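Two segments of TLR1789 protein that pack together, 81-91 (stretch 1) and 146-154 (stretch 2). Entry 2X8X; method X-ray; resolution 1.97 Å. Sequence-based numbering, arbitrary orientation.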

# COMPACT_ATOMS: atom_id res chain seq x y z
N ALA A 81 -4.24 -14.69 8.00
CA ALA A 81 -3.76 -13.59 8.86
C ALA A 81 -3.10 -12.54 8.01
O ALA A 81 -2.55 -12.84 6.89
CB ALA A 81 -2.68 -14.12 9.94
N VAL A 82 -3.14 -11.29 8.53
CA VAL A 82 -2.37 -10.23 7.85
C VAL A 82 -1.56 -9.61 8.98
O VAL A 82 -2.13 -9.32 10.01
CB VAL A 82 -3.25 -9.15 7.23
CG1 VAL A 82 -2.38 -8.05 6.50
CG2 VAL A 82 -4.28 -9.81 6.23
N GLN A 83 -0.24 -9.50 8.80
CA GLN A 83 0.70 -8.97 9.81
C GLN A 83 1.49 -7.81 9.16
O GLN A 83 1.64 -7.72 7.93
CB GLN A 83 1.61 -10.08 10.38
CG GLN A 83 2.39 -10.78 9.35
CD GLN A 83 3.15 -12.02 9.83
OE1 GLN A 83 2.86 -12.61 10.87
NE2 GLN A 83 4.14 -12.42 9.05
N VAL A 84 1.98 -6.89 9.97
CA VAL A 84 2.61 -5.74 9.38
C VAL A 84 4.01 -5.57 10.04
O VAL A 84 4.19 -5.86 11.23
CB VAL A 84 1.71 -4.53 9.55
CG1 VAL A 84 1.43 -4.33 11.00
CG2 VAL A 84 2.41 -3.29 9.13
N ALA A 85 4.96 -5.08 9.25
CA ALA A 85 6.27 -4.67 9.77
C ALA A 85 6.43 -3.15 9.66
O ALA A 85 6.07 -2.56 8.63
CB ALA A 85 7.40 -5.30 8.92
N GLY A 86 7.05 -2.54 10.68
CA GLY A 86 7.47 -1.13 10.61
C GLY A 86 6.42 -0.21 11.18
O GLY A 86 6.50 1.03 11.08
N ASN A 87 5.43 -0.80 11.80
CA ASN A 87 4.30 -0.07 12.36
C ASN A 87 4.52 0.40 13.81
O ASN A 87 5.18 -0.29 14.57
CB ASN A 87 3.11 -0.99 12.37
CG ASN A 87 3.36 -2.27 13.13
OD1 ASN A 87 4.34 -2.97 12.88
ND2 ASN A 87 2.46 -2.61 14.04
N GLN A 88 3.89 1.51 14.19
CA GLN A 88 3.95 2.08 15.55
C GLN A 88 2.57 2.61 15.90
O GLN A 88 1.91 2.06 16.75
CB GLN A 88 4.92 3.26 15.69
CG GLN A 88 6.45 2.93 15.70
CD GLN A 88 7.15 3.15 14.28
OE1 GLN A 88 6.56 3.78 13.33
NE2 GLN A 88 8.39 2.64 14.14
N VAL A 89 2.15 3.68 15.24
CA VAL A 89 0.82 4.23 15.50
C VAL A 89 -0.32 3.41 14.92
O VAL A 89 -1.44 3.51 15.40
CB VAL A 89 0.61 5.70 15.05
CG1 VAL A 89 1.48 6.64 15.90
CG2 VAL A 89 0.82 5.84 13.61
N LEU A 90 -0.02 2.63 13.87
CA LEU A 90 -0.89 1.54 13.42
C LEU A 90 -0.61 0.29 14.21
O LEU A 90 0.52 -0.25 14.22
CB LEU A 90 -0.70 1.28 11.91
CG LEU A 90 -1.49 0.10 11.23
CD1 LEU A 90 -3.00 0.36 11.05
CD2 LEU A 90 -0.82 -0.23 9.84
N THR A 91 -1.58 -0.17 14.97
CA THR A 91 -1.32 -1.35 15.80
C THR A 91 -1.68 -2.60 15.02
O THR A 91 -2.56 -2.57 14.13
CB THR A 91 -2.14 -1.30 17.10
OG1 THR A 91 -3.52 -1.41 16.77
CG2 THR A 91 -1.90 0.05 17.87
N THR A 146 2.08 -10.60 4.70
CA THR A 146 2.92 -9.60 5.38
C THR A 146 2.98 -8.33 4.52
O THR A 146 3.28 -8.39 3.33
CB THR A 146 4.40 -10.14 5.58
OG1 THR A 146 4.34 -11.35 6.37
CG2 THR A 146 5.25 -9.10 6.27
N LEU A 147 2.65 -7.22 5.18
CA LEU A 147 2.75 -5.87 4.67
C LEU A 147 3.83 -5.05 5.45
O LEU A 147 4.16 -5.35 6.61
CB LEU A 147 1.39 -5.22 4.93
CG LEU A 147 0.17 -5.89 4.37
CD1 LEU A 147 -1.01 -5.03 4.76
CD2 LEU A 147 0.32 -5.91 2.85
N GLN A 148 4.35 -4.00 4.80
CA GLN A 148 5.25 -3.04 5.42
C GLN A 148 4.56 -1.73 5.40
O GLN A 148 3.87 -1.43 4.41
CB GLN A 148 6.50 -2.90 4.56
CG GLN A 148 7.25 -4.20 4.35
CD GLN A 148 8.49 -4.01 3.45
OE1 GLN A 148 8.61 -4.66 2.43
NE2 GLN A 148 9.33 -3.04 3.77
N VAL A 149 4.71 -0.94 6.47
CA VAL A 149 4.38 0.48 6.43
C VAL A 149 5.64 1.32 6.74
O VAL A 149 6.58 0.85 7.39
CB VAL A 149 3.30 0.82 7.41
CG1 VAL A 149 1.98 0.08 7.05
CG2 VAL A 149 3.78 0.41 8.77
N ALA A 150 5.62 2.54 6.21
CA ALA A 150 6.55 3.60 6.60
C ALA A 150 5.64 4.70 7.08
O ALA A 150 4.96 5.33 6.27
CB ALA A 150 7.31 4.06 5.42
N GLU A 151 5.65 4.92 8.38
CA GLU A 151 4.68 5.77 9.01
C GLU A 151 5.12 7.24 9.00
O GLU A 151 4.29 8.11 9.15
CB GLU A 151 4.53 5.33 10.45
CG GLU A 151 4.00 3.89 10.53
CD GLU A 151 3.38 3.61 11.86
OE1 GLU A 151 3.76 4.27 12.85
OE2 GLU A 151 2.50 2.75 11.91
N GLY A 152 6.42 7.49 8.80
CA GLY A 152 6.94 8.88 8.81
C GLY A 152 7.62 9.20 10.14
O GLY A 152 7.37 10.23 10.75
N VAL A 153 8.43 8.28 10.64
CA VAL A 153 9.20 8.48 11.91
C VAL A 153 10.25 9.62 11.73
O VAL A 153 10.94 9.71 10.69
CB VAL A 153 9.89 7.14 12.40
CG1 VAL A 153 10.74 7.35 13.73
CG2 VAL A 153 8.86 6.05 12.63
N VAL A 154 10.26 10.50 12.74
CA VAL A 154 11.21 11.61 12.86
C VAL A 154 12.51 11.06 13.48
O VAL A 154 12.56 10.65 14.64
CB VAL A 154 10.61 12.81 13.65
CG1 VAL A 154 11.67 13.89 13.81
CG2 VAL A 154 9.42 13.44 12.85
O HOH W 1 7.32 3.22 10.28

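Residues 81-85 and 146-150 run side by side as parallel strands, with their N-to-C directions 34° apart. The register pairs Gln 83 with Thr 146, Val 84 with Leu 147 and Ala 85 with Gln 148, at CA-CA distances of 4.7 to 5.0 Å. Three backbone hydrogen bonds fix it: Leu 147 N donates to Gln 83 O (3.0 Å, 175° at the hydrogen), Ala 85 N to Leu 147 O (2.8 Å, 160°), and Val 149 N to Ala 85 O (3.0 Å, 161°). Leu 147 therefore has both its N and O satisfied by stretch 1, and Ala 85 both of its own by stretch 2.

Side chains alternate between the faces. On the face of Gln 83 and Thr 146, Gln 83 NE2 donates to Thr 146 OG1 (2.9 Å, 162°), so this face carries a polar pair. The face of Val 84 and Leu 147 is apolar: Val 82 CG1 lies 3.7 Å from Leu 147 CD1, and Val 84 CG2 lies 4.0 Å from Val 149 CG2. Leu 90 CD2 reaches Val 149 CG1 at 4.0 Å, extending this packing into the loop.

Beyond the strands, buried Glu 151 organises the turn. Its CB points toward stretch 1, and its carboxylate accepts three backbone amides: Gln 88 N to OE2 (2.9 Å, 168°), Leu 90 N to OE2 (3.2 Å, 164°) and Val 89 N to OE1 (2.9 Å, 156°). Successive NH groups thus converge on an acidic group suited to receive them. Within the loop, Asn 87 ND2 donates to Leu 90 O (3.1 Å).

Water 1 bridges the stretches, donating to Gly 86 O (2.5 Å) and accepting from Glu 151 N (3.0 Å). Gly 86 has phi/psi of 94/9°; an ideal CB there would sit 2.7 Å from Val 149 O, a clash that glycine avoids.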